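Local coordinates for protein A52 (Vaccinia virus, PDB 2VVW) that suppresses the host innate immune response as a Bcl-2-like protein, associating with IRAK2 to inhibit NF-kappa-B signalling and with TRAF6 to activate p38, at residues Phe51-Ile62 with Asp98-Val109; Phe80-Ile91 with Leu126-Asn134. All coordinates share one frame; numbering follows the deposited sequence.

Interaction 1: Phe51-Ile62 with Asp98-Val109; sequences FDNDAEEQFGTI and DCISMIGLCACV
Gln58 and Phe51 are aimed at helix 96-115 by different first torsions. In Gln58, CG stands anti to the backbone N (chi1 180°) and the chain runs on extended, carrying its amide to Ser101 and Asp98; in Phe51, CG lies beside the backbone N (chi1 -65°), which lays the ring against Ile100 and Ile103. Ile100 CG2 sits over the centre of one ring face, a CH-pi contact 3.5 Å from the Phe51 centroid, while Ile103 CG2 meets the ring edge in plane. The Gln58 amide works at both ends. Gln58 NE2 donates to Asp98 OD1 at 2.8 Å, on its anti side but tilted well out of the carboxylate plane, which is turned 70° from the amide, and Gln58 OE1 lies 2.8 Å from Ser101 OG, whose proton could instead serve Tyr97 O. Ser101 is a knob in the hole formed by Asp54, Ala55, Gln58 and Phe59. The helices cross nearly at right angles, their axes 6.8 Å apart, a closeness made possible by small residues: Ala55 CB is 3.3 Å from Leu105 N, and Gly104 CA makes a CA-H...O contact of 3.5 Å with Phe51 O. Farther along, Ile62 CD1 packs 4.0 Å from Cys108 CB. Asp52 brings its carboxylate beside Ala107 and Cys108, but its OD2 bridges to Arg32, binding helix 51-59 to a third helix, 21-35. Within this Bcl-2-like bundle, the close apolar crossing thus has its polar link at the rim, where the bond to Asp98 probably limits rotation of the Gln58 amide.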
loop_
_atom_site.group_PDB
_atom_site.type_symbol
_atom_site.label_atom_id
_atom_site.label_comp_id
_atom_site.label_asym_id
_atom_site.label_seq_id
_atom_site.Cartn_x
_atom_site.Cartn_y
_atom_site.Cartn_z
ATOM N N PHE A 51 0.565 -12.284 16.609
ATOM C CA PHE A 51 -0.564 -11.649 17.291
ATOM C C PHE A 51 -1.917 -12.292 16.977
ATOM O O PHE A 51 -2.893 -12.041 17.683
ATOM C CB PHE A 51 -0.677 -10.150 16.960
ATOM C CG PHE A 51 0.485 -9.295 17.437
ATOM C CD1 PHE A 51 1.559 -9.819 18.140
ATOM C CD2 PHE A 51 0.474 -7.933 17.170
ATOM C CE1 PHE A 51 2.596 -9.003 18.566
ATOM C CE2 PHE A 51 1.505 -7.101 17.607
ATOM C CZ PHE A 51 2.566 -7.640 18.309
ATOM N N ASP A 52 -1.979 -13.105 15.921
ATOM C CA ASP A 52 -3.208 -13.803 15.545
ATOM C C ASP A 52 -3.680 -14.756 16.639
ATOM O O ASP A 52 -4.870 -14.906 16.845
ATOM C CB ASP A 52 -3.017 -14.587 14.237
ATOM C CG ASP A 52 -2.787 -13.683 13.019
ATOM O OD1 ASP A 52 -2.744 -12.433 13.130
ATOM O OD2 ASP A 52 -2.639 -14.261 11.934
ATOM N N ASN A 53 -2.747 -15.417 17.311
ATOM C CA ASN A 53 -3.063 -16.297 18.436
ATOM C C ASN A 53 -3.755 -15.542 19.561
ATOM O O ASN A 53 -4.748 -16.018 20.105
ATOM C CB ASN A 53 -1.792 -16.949 19.004
ATOM C CG ASN A 53 -0.990 -17.702 17.956
ATOM O OD1 ASN A 53 0.239 -17.575 17.891
ATOM N ND2 ASN A 53 -1.675 -18.483 17.126
ATOM N N ASP A 54 -3.219 -14.373 19.909
ATOM C CA ASP A 54 -3.804 -13.518 20.946
ATOM C C ASP A 54 -5.251 -13.147 20.614
ATOM O O ASP A 54 -6.127 -13.179 21.482
ATOM C CB ASP A 54 -2.987 -12.228 21.124
ATOM C CG ASP A 54 -1.534 -12.493 21.483
ATOM O OD1 ASP A 54 -1.079 -12.013 22.542
ATOM O OD2 ASP A 54 -0.847 -13.186 20.702
ATOM N N ALA A 55 -5.468 -12.785 19.351
ATOM C CA ALA A 55 -6.774 -12.394 18.837
ATOM C C ALA A 55 -7.811 -13.499 18.992
ATOM O O ALA A 55 -8.931 -13.245 19.432
ATOM C CB ALA A 55 -6.666 -12.008 17.352
ATOM N N GLU A 56 -7.443 -14.710 18.600
ATOM C CA GLU A 56 -8.365 -15.831 18.636
ATOM C C GLU A 56 -8.719 -16.192 20.078
ATOM O O GLU A 56 -9.863 -16.518 20.377
ATOM C CB GLU A 56 -7.779 -17.045 17.896
ATOM C CG GLU A 56 -8.759 -18.248 17.822
ATOM C CD GLU A 56 -8.146 -19.498 17.187
ATOM O OE1 GLU A 56 -7.088 -19.389 16.526
ATOM O OE2 GLU A 56 -8.731 -20.592 17.350
ATOM N N GLU A 57 -7.733 -16.124 20.966
ATOM C CA GLU A 57 -7.958 -16.398 22.375
ATOM C C GLU A 57 -8.856 -15.339 22.992
ATOM O O GLU A 57 -9.746 -15.665 23.763
ATOM C CB GLU A 57 -6.634 -16.479 23.137
ATOM N N GLN A 58 -8.646 -14.074 22.649
ATOM C CA GLN A 58 -9.394 -13.004 23.294
ATOM C C GLN A 58 -10.762 -12.749 22.671
ATOM O O GLN A 58 -11.719 -12.470 23.379
ATOM C CB GLN A 58 -8.579 -11.710 23.310
ATOM C CG GLN A 58 -9.331 -10.536 23.979
ATOM C CD GLN A 58 -8.416 -9.417 24.460
ATOM O OE1 GLN A 58 -7.191 -9.506 24.370
ATOM N NE2 GLN A 58 -9.019 -8.344 24.968
ATOM N N PHE A 59 -10.853 -12.822 21.344
ATOM C CA PHE A 59 -12.050 -12.386 20.619
ATOM C C PHE A 59 -12.824 -13.509 19.929
ATOM O O PHE A 59 -13.961 -13.300 19.516
ATOM C CB PHE A 59 -11.674 -11.321 19.590
ATOM C CG PHE A 59 -11.092 -10.079 20.199
ATOM C CD1 PHE A 59 -11.852 -9.294 21.045
ATOM C CD2 PHE A 59 -9.782 -9.697 19.931
ATOM C CE1 PHE A 59 -11.319 -8.134 21.609
ATOM C CE2 PHE A 59 -9.249 -8.550 20.487
ATOM C CZ PHE A 59 -10.019 -7.766 21.325
ATOM N N GLY A 60 -12.201 -14.676 19.785
ATOM C CA GLY A 60 -12.854 -15.819 19.185
ATOM C C GLY A 60 -12.330 -16.082 17.793
ATOM O O GLY A 60 -11.436 -15.391 17.316
ATOM N N THR A 61 -12.892 -17.096 17.146
ATOM C CA THR A 61 -12.379 -17.570 15.880
ATOM C C THR A 61 -12.831 -16.654 14.775
ATOM O O THR A 61 -13.851 -15.966 14.892
ATOM C CB THR A 61 -12.905 -18.959 15.534
ATOM O OG1 THR A 61 -14.331 -18.881 15.398
ATOM C CG2 THR A 61 -12.525 -19.969 16.599
ATOM N N ILE A 62 -12.098 -16.671 13.678
ATOM C CA ILE A 62 -12.465 -15.837 12.549
ATOM C C ILE A 62 -13.802 -16.291 11.955
ATOM O O ILE A 62 -14.558 -15.467 11.455
ATOM C CB ILE A 62 -11.352 -15.796 11.493
ATOM C CG1 ILE A 62 -11.640 -14.714 10.435
ATOM C CG2 ILE A 62 -11.141 -17.202 10.863
ATOM C CD1 ILE A 62 -11.845 -13.272 10.986
ATOM N N ASP A 98 -4.353 -6.165 25.181
ATOM C CA ASP A 98 -5.614 -5.926 24.460
ATOM C C ASP A 98 -5.342 -5.344 23.068
ATOM O O ASP A 98 -5.934 -5.765 22.069
ATOM C CB ASP A 98 -6.524 -4.970 25.239
ATOM C CG ASP A 98 -6.985 -5.545 26.558
ATOM O OD1 ASP A 98 -7.386 -6.732 26.586
ATOM O OD2 ASP A 98 -6.956 -4.800 27.557
ATOM N N CYS A 99 -4.447 -4.365 23.001
ATOM C CA CYS A 99 -4.089 -3.770 21.729
ATOM C C CYS A 99 -3.366 -4.757 20.799
ATOM O O CYS A 99 -3.571 -4.728 19.604
ATOM C CB CYS A 99 -3.225 -2.554 21.943
ATOM S SG CYS A 99 -3.988 -1.280 22.928
ATOM N N ILE A 100 -2.499 -5.600 21.341
ATOM C CA ILE A 100 -1.863 -6.652 20.552
ATOM C C ILE A 100 -2.918 -7.608 19.968
ATOM O O ILE A 100 -2.890 -7.942 18.780
ATOM C CB ILE A 100 -0.837 -7.425 21.402
ATOM C CG1 ILE A 100 0.402 -6.541 21.649
ATOM C CG2 ILE A 100 -0.466 -8.747 20.742
ATOM C CD1 ILE A 100 1.375 -7.059 22.727
ATOM N N SER A 101 -3.855 -8.058 20.795
ATOM C CA SER A 101 -4.914 -8.968 20.312
ATOM C C SER A 101 -5.731 -8.291 19.211
ATOM O O SER A 101 -6.140 -8.911 18.231
ATOM C CB SER A 101 -5.864 -9.379 21.443
ATOM O OG SER A 101 -5.230 -10.173 22.432
ATOM N N MET A 102 -5.978 -7.006 19.389
ATOM C CA MET A 102 -6.743 -6.246 18.429
ATOM C C MET A 102 -6.020 -6.143 17.084
ATOM O O MET A 102 -6.661 -6.209 16.034
ATOM C CB MET A 102 -7.059 -4.883 19.018
ATOM C CG MET A 102 -7.941 -4.052 18.163
ATOM S SD MET A 102 -6.914 -2.972 17.160
ATOM C CE MET A 102 -8.190 -2.329 16.059
ATOM N N ILE A 103 -4.691 -6.028 17.103
ATOM C CA ILE A 103 -3.921 -6.004 15.863
ATOM C C ILE A 103 -4.076 -7.357 15.169
ATOM O O ILE A 103 -4.324 -7.424 13.967
ATOM C CB ILE A 103 -2.434 -5.678 16.110
ATOM C CG1 ILE A 103 -2.247 -4.189 16.412
ATOM C CG2 ILE A 103 -1.576 -6.039 14.910
ATOM C CD1 ILE A 103 -0.872 -3.865 17.060
ATOM N N GLY A 104 -3.984 -8.428 15.935
ATOM C CA GLY A 104 -4.196 -9.763 15.377
ATOM C C GLY A 104 -5.588 -9.971 14.805
ATOM O O GLY A 104 -5.755 -10.703 13.838
ATOM N N LEU A 105 -6.583 -9.331 15.421
ATOM C CA LEU A 105 -7.972 -9.409 14.981
ATOM C C LEU A 105 -8.127 -8.722 13.627
ATOM O O LEU A 105 -8.729 -9.271 12.718
ATOM C CB LEU A 105 -8.885 -8.744 16.015
ATOM C CG LEU A 105 -10.380 -8.627 15.693
ATOM C CD1 LEU A 105 -11.069 -9.969 15.864
ATOM C CD2 LEU A 105 -11.023 -7.547 16.569
ATOM N N CYS A 106 -7.587 -7.515 13.511
ATOM C CA CYS A 106 -7.558 -6.783 12.239
ATOM C C CYS A 106 -6.969 -7.644 11.134
ATOM O O CYS A 106 -7.506 -7.710 10.026
ATOM C CB CYS A 106 -6.730 -5.506 12.396
ATOM S SG CYS A 106 -7.587 -4.296 13.378
ATOM N N ALA A 107 -5.857 -8.293 11.455
ATOM C CA ALA A 107 -5.140 -9.169 10.524
ATOM C C ALA A 107 -5.986 -10.328 10.037
ATOM O O ALA A 107 -5.977 -10.679 8.833
ATOM C CB ALA A 107 -3.901 -9.706 11.185
ATOM N N CYS A 108 -6.662 -10.981 10.971
ATOM C CA CYS A 108 -7.523 -12.110 10.622
ATOM C C CYS A 108 -8.733 -11.633 9.805
ATOM O O CYS A 108 -9.191 -12.329 8.926
ATOM C CB CYS A 108 -7.965 -12.862 11.881
ATOM S SG CYS A 108 -6.598 -13.750 12.710
ATOM N N VAL A 109 -9.235 -10.442 10.098
ATOM C CA VAL A 109 -10.347 -9.857 9.340
ATOM C C VAL A 109 -9.906 -9.471 7.922
ATOM O O VAL A 109 -10.606 -9.757 6.947
ATOM C CB VAL A 109 -10.960 -8.633 10.090
ATOM C CG1 VAL A 109 -11.938 -7.862 9.207
ATOM C CG2 VAL A 109 -11.638 -9.103 11.393
#

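Interaction 2: Phe80-Ile91 with Leu126-Asn134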
loop_
_atom_site.group_PDB
_atom_site.type_symbol
_atom_site.label_atom_id
_atom_site.label_comp_id
_atom_site.label_asym_id
_atom_site.label_seq_id
_atom_site.Cartn_x
_atom_site.Cartn_y
_atom_site.Cartn_z
ATOM N N PHE A 80 -17.546 -4.161 11.418
ATOM C CA PHE A 80 -16.256 -4.351 12.062
ATOM C C PHE A 80 -15.886 -3.174 12.972
ATOM O O PHE A 80 -15.465 -3.371 14.103
ATOM C CB PHE A 80 -15.179 -4.543 11.012
ATOM C CG PHE A 80 -13.787 -4.640 11.577
ATOM C CD1 PHE A 80 -13.430 -5.691 12.390
ATOM C CD2 PHE A 80 -12.838 -3.671 11.284
ATOM C CE1 PHE A 80 -12.134 -5.782 12.902
ATOM C CE2 PHE A 80 -11.556 -3.758 11.797
ATOM C CZ PHE A 80 -11.208 -4.816 12.593
ATOM N N ILE A 81 -16.043 -1.955 12.466
ATOM C CA ILE A 81 -15.727 -0.754 13.258
ATOM C C ILE A 81 -16.648 -0.680 14.496
ATOM O O ILE A 81 -16.189 -0.355 15.613
ATOM C CB ILE A 81 -15.815 0.525 12.388
ATOM C CG1 ILE A 81 -14.709 0.542 11.302
ATOM C CG2 ILE A 81 -15.736 1.808 13.230
ATOM C CD1 ILE A 81 -13.255 0.612 11.851
ATOM N N ASP A 82 -17.940 -0.970 14.309
ATOM C CA ASP A 82 -18.899 -0.969 15.421
ATOM C C ASP A 82 -18.408 -1.940 16.503
ATOM O O ASP A 82 -18.389 -1.609 17.686
ATOM C CB ASP A 82 -20.312 -1.306 14.917
ATOM C CG ASP A 82 -21.343 -1.396 16.033
ATOM O OD1 ASP A 82 -21.390 -2.450 16.684
ATOM O OD2 ASP A 82 -22.118 -0.432 16.249
ATOM N N TYR A 83 -17.965 -3.120 16.064
ATOM C CA TYR A 83 -17.437 -4.164 16.957
ATOM C C TYR A 83 -16.204 -3.754 17.765
ATOM O O TYR A 83 -16.093 -4.056 18.964
ATOM C CB TYR A 83 -17.139 -5.425 16.125
ATOM C CG TYR A 83 -16.501 -6.547 16.900
ATOM C CD1 TYR A 83 -17.273 -7.413 17.668
ATOM C CD2 TYR A 83 -15.116 -6.762 16.852
ATOM C CE1 TYR A 83 -16.682 -8.451 18.405
ATOM C CE2 TYR A 83 -14.522 -7.795 17.585
ATOM C CZ TYR A 83 -15.310 -8.635 18.353
ATOM O OH TYR A 83 -14.733 -9.665 19.076
ATOM N N ILE A 84 -15.279 -3.071 17.104
ATOM C CA ILE A 84 -14.104 -2.504 17.743
ATOM C C ILE A 84 -14.519 -1.517 18.842
ATOM O O ILE A 84 -13.956 -1.520 19.933
ATOM C CB ILE A 84 -13.185 -1.793 16.698
ATOM C CG1 ILE A 84 -12.558 -2.807 15.735
ATOM C CG2 ILE A 84 -12.118 -0.936 17.386
ATOM C CD1 ILE A 84 -11.929 -4.031 16.398
ATOM N N LYS A 85 -15.499 -0.679 18.558
ATOM C CA LYS A 85 -16.050 0.231 19.575
ATOM C C LYS A 85 -16.690 -0.509 20.762
ATOM O O LYS A 85 -16.518 -0.114 21.920
ATOM C CB LYS A 85 -17.037 1.224 18.939
ATOM C CG LYS A 85 -16.342 2.306 18.069
ATOM C CD LYS A 85 -17.316 3.052 17.161
ATOM C CE LYS A 85 -16.664 4.280 16.491
ATOM N NZ LYS A 85 -17.636 5.034 15.621
ATOM N N VAL A 86 -17.420 -1.582 20.471
ATOM C CA VAL A 86 -17.940 -2.463 21.508
ATOM C C VAL A 86 -16.819 -2.964 22.435
ATOM O O VAL A 86 -16.908 -2.816 23.661
ATOM C CB VAL A 86 -18.717 -3.667 20.894
ATOM C CG1 VAL A 86 -19.053 -4.732 21.964
ATOM C CG2 VAL A 86 -19.995 -3.171 20.208
ATOM N N GLN A 87 -15.775 -3.553 21.855
ATOM C CA GLN A 87 -14.687 -4.137 22.658
ATOM C C GLN A 87 -14.041 -3.087 23.527
ATOM O O GLN A 87 -13.804 -3.309 24.717
ATOM C CB GLN A 87 -13.611 -4.791 21.787
ATOM C CG GLN A 87 -14.066 -5.869 20.861
ATOM C CD GLN A 87 -15.050 -6.816 21.469
ATOM O OE1 GLN A 87 -16.150 -6.998 20.946
ATOM N NE2 GLN A 87 -14.672 -7.434 22.572
ATOM N N LYS A 88 -13.791 -1.920 22.953
ATOM C CA LYS A 88 -13.194 -0.840 23.724
ATOM C C LYS A 88 -14.099 -0.426 24.887
ATOM O O LYS A 88 -13.622 -0.143 25.993
ATOM C CB LYS A 88 -12.839 0.344 22.817
ATOM C CG LYS A 88 -11.734 1.213 23.379
ATOM C CD LYS A 88 -11.458 2.425 22.501
ATOM C CE LYS A 88 -10.542 3.433 23.218
ATOM N NZ LYS A 88 -11.319 4.423 24.027
ATOM N N GLN A 89 -15.412 -0.432 24.655
ATOM C CA GLN A 89 -16.375 -0.133 25.699
ATOM C C GLN A 89 -16.375 -1.189 26.817
ATOM O O GLN A 89 -16.520 -0.861 27.992
ATOM C CB GLN A 89 -17.775 -0.059 25.094
ATOM C CG GLN A 89 -18.549 1.153 25.489
ATOM C CD GLN A 89 -19.938 1.140 24.884
ATOM O OE1 GLN A 89 -20.194 1.810 23.885
ATOM N NE2 GLN A 89 -20.831 0.348 25.471
ATOM N N ASP A 90 -16.234 -2.458 26.434
ATOM C CA ASP A 90 -16.385 -3.569 27.390
ATOM C C ASP A 90 -15.105 -3.865 28.168
ATOM O O ASP A 90 -15.157 -4.476 29.235
ATOM C CB ASP A 90 -16.882 -4.830 26.673
ATOM C CG ASP A 90 -18.358 -4.772 26.373
ATOM O OD1 ASP A 90 -19.035 -3.862 26.890
ATOM O OD2 ASP A 90 -18.851 -5.639 25.635
ATOM N N ILE A 91 -13.969 -3.413 27.655
ATOM C CA ILE A 91 -12.716 -3.565 28.381
ATOM C C ILE A 91 -12.627 -2.504 29.491
ATOM O O ILE A 91 -12.749 -1.301 29.235
ATOM C CB ILE A 91 -11.510 -3.520 27.443
ATOM C CG1 ILE A 91 -11.528 -4.747 26.536
ATOM C CG2 ILE A 91 -10.213 -3.488 28.241
ATOM C CD1 ILE A 91 -10.700 -4.590 25.279
ATOM N N LEU A 126 -6.741 0.310 9.566
ATOM C CA LEU A 126 -6.040 1.491 10.065
ATOM C C LEU A 126 -6.979 2.344 10.878
ATOM O O LEU A 126 -6.577 2.891 11.922
ATOM C CB LEU A 126 -5.442 2.344 8.934
ATOM C CG LEU A 126 -4.702 1.619 7.804
ATOM C CD1 LEU A 126 -4.240 2.601 6.699
ATOM C CD2 LEU A 126 -3.558 0.830 8.367
ATOM N N ARG A 127 -8.220 2.499 10.403
ATOM C CA ARG A 127 -9.210 3.293 11.147
ATOM C C ARG A 127 -9.421 2.656 12.519
ATOM O O ARG A 127 -9.478 3.336 13.516
ATOM C CB ARG A 127 -10.539 3.389 10.377
ATOM C CG ARG A 127 -11.514 4.423 10.933
ATOM C CD ARG A 127 -12.843 4.480 10.170
ATOM N NE ARG A 127 -12.704 4.663 8.724
ATOM C CZ ARG A 127 -13.727 4.903 7.895
ATOM N NH1 ARG A 127 -14.968 5.004 8.360
ATOM N NH2 ARG A 127 -13.513 5.049 6.591
ATOM N N ALA A 128 -9.524 1.338 12.552
ATOM C CA ALA A 128 -9.727 0.614 13.812
ATOM C C ALA A 128 -8.569 0.842 14.793
ATOM O O ALA A 128 -8.803 1.117 15.971
ATOM C CB ALA A 128 -9.893 -0.895 13.527
ATOM N N ILE A 129 -7.330 0.723 14.294
ATOM C CA ILE A 129 -6.107 0.920 15.109
ATOM C C ILE A 129 -6.086 2.298 15.720
ATOM O O ILE A 129 -5.804 2.453 16.904
ATOM C CB ILE A 129 -4.788 0.721 14.269
ATOM C CG1 ILE A 129 -4.614 -0.738 13.846
ATOM C CG2 ILE A 129 -3.551 1.192 15.039
ATOM C CD1 ILE A 129 -4.542 -1.726 14.951
ATOM N N LYS A 130 -6.419 3.305 14.919
ATOM C CA LYS A 130 -6.471 4.684 15.420
ATOM C C LYS A 130 -7.534 4.890 16.513
ATOM O O LYS A 130 -7.336 5.704 17.416
ATOM C CB LYS A 130 -6.713 5.660 14.267
ATOM C CG LYS A 130 -5.496 5.920 13.368
ATOM C CD LYS A 130 -5.938 6.557 12.034
ATOM C CE LYS A 130 -4.786 7.246 11.285
ATOM N NZ LYS A 130 -5.116 7.539 9.829
ATOM N N LEU A 131 -8.655 4.165 16.439
ATOM C CA LEU A 131 -9.711 4.251 17.473
ATOM C C LEU A 131 -9.292 3.581 18.775
ATOM O O LEU A 131 -9.693 3.997 19.862
ATOM C CB LEU A 131 -11.015 3.562 17.021
ATOM C CG LEU A 131 -11.996 4.266 16.090
ATOM C CD1 LEU A 131 -13.079 3.268 15.690
ATOM C CD2 LEU A 131 -12.600 5.506 16.754
ATOM N N PHE A 132 -8.510 2.519 18.652
ATOM C CA PHE A 132 -8.282 1.590 19.754
ATOM C C PHE A 132 -6.911 1.742 20.430
ATOM O O PHE A 132 -6.800 1.574 21.654
ATOM C CB PHE A 132 -8.455 0.172 19.206
ATOM C CG PHE A 132 -8.698 -0.880 20.258
ATOM C CD1 PHE A 132 -9.985 -1.222 20.634
ATOM C CD2 PHE A 132 -7.635 -1.558 20.847
ATOM C CE1 PHE A 132 -10.207 -2.212 21.600
ATOM C CE2 PHE A 132 -7.851 -2.547 21.801
ATOM C CZ PHE A 132 -9.137 -2.872 22.184
ATOM N N ILE A 133 -5.883 2.050 19.635
ATOM C CA ILE A 133 -4.481 2.067 20.086
ATOM C C ILE A 133 -3.882 3.465 19.991
ATOM O O ILE A 133 -3.631 3.972 18.902
ATOM C CB ILE A 133 -3.620 1.087 19.241
ATOM C CG1 ILE A 133 -4.362 -0.231 19.052
ATOM C CG2 ILE A 133 -2.276 0.842 19.916
ATOM C CD1 ILE A 133 -3.538 -1.318 18.387
ATOM N N ASN A 134 -3.676 4.107 21.136
ATOM C CA ASN A 134 -3.047 5.424 21.162
ATOM C C ASN A 134 -1.530 5.310 21.066
ATOM O O ASN A 134 -0.991 4.213 21.080
ATOM C CB ASN A 134 -3.487 6.228 22.405
ATOM C CG ASN A 134 -3.008 5.615 23.735
ATOM O OD1 ASN A 134 -2.033 4.861 23.787
ATOM N ND2 ASN A 134 -3.684 5.979 24.821
HETATM O O HOH W 1 -12.133 5.119 20.928
#
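Phe132 lies crosswise to both Ile84 and Ile91, its ring reaching in between them towards helix 80-90. Ile84 CG2 approaches the ring obliquely, 3.9 Å from Phe132 CD1, whereas Ile91 CD1 comes in at the edge, 3.9 Å from Phe132 CZ. Lys88 runs past the same ring in the opposite direction, its CB 3.9 Å from Phe132 CE1. A chi1 of -161° turns Phe132 CG away from the backbone N and swings the ring across to the neighbouring helix, although its CB does not head there. The two helices of this Bcl-2-like fold run nearly parallel, 18° apart, with axes separated by 10.1 Å; helix 96-115 lies between them in sequence and packs against both, with Leu105 on Ile84. Ala128 CB fits among Phe80, Ile81 and Ile84, closest to Phe80 CE2 at 3.7 Å. Leu131 stands at about a right angle to Ile81, its CD1 3.9 Å from Ile81 CG2. Lys85 CE comes to that Leu131 CD1 methyl, 3.8 Å away, its chain set at a slant to Leu131. On the outer side a water donates to Leu131 O at 2.9 Å; its link to Lys88 NZ is weak and doubtful.

In the fold
Interaction 1 is the more deeply buried, with its centre about 8 Å from the chain centre against about 12 Å for interaction 2, which has exposed lysines and Leu131 along its outer border. Helix 96-115 ties them together: it forms one side of interaction 1, and its Met102 packs on Ala128 and Ile129 of 126-134. A second junction is Phe59, whose ring packs on Tyr83 and Gln87 of 80-91. The geometry differs as well, a close, nearly perpendicular crossing in one and a wider, nearly parallel pairing in the other. Direct side-chain hydrogen bonding joins the segments of interaction 1, while interaction 2 is apolar, with a water on Leu131 O that Lys88 may reach only weakly.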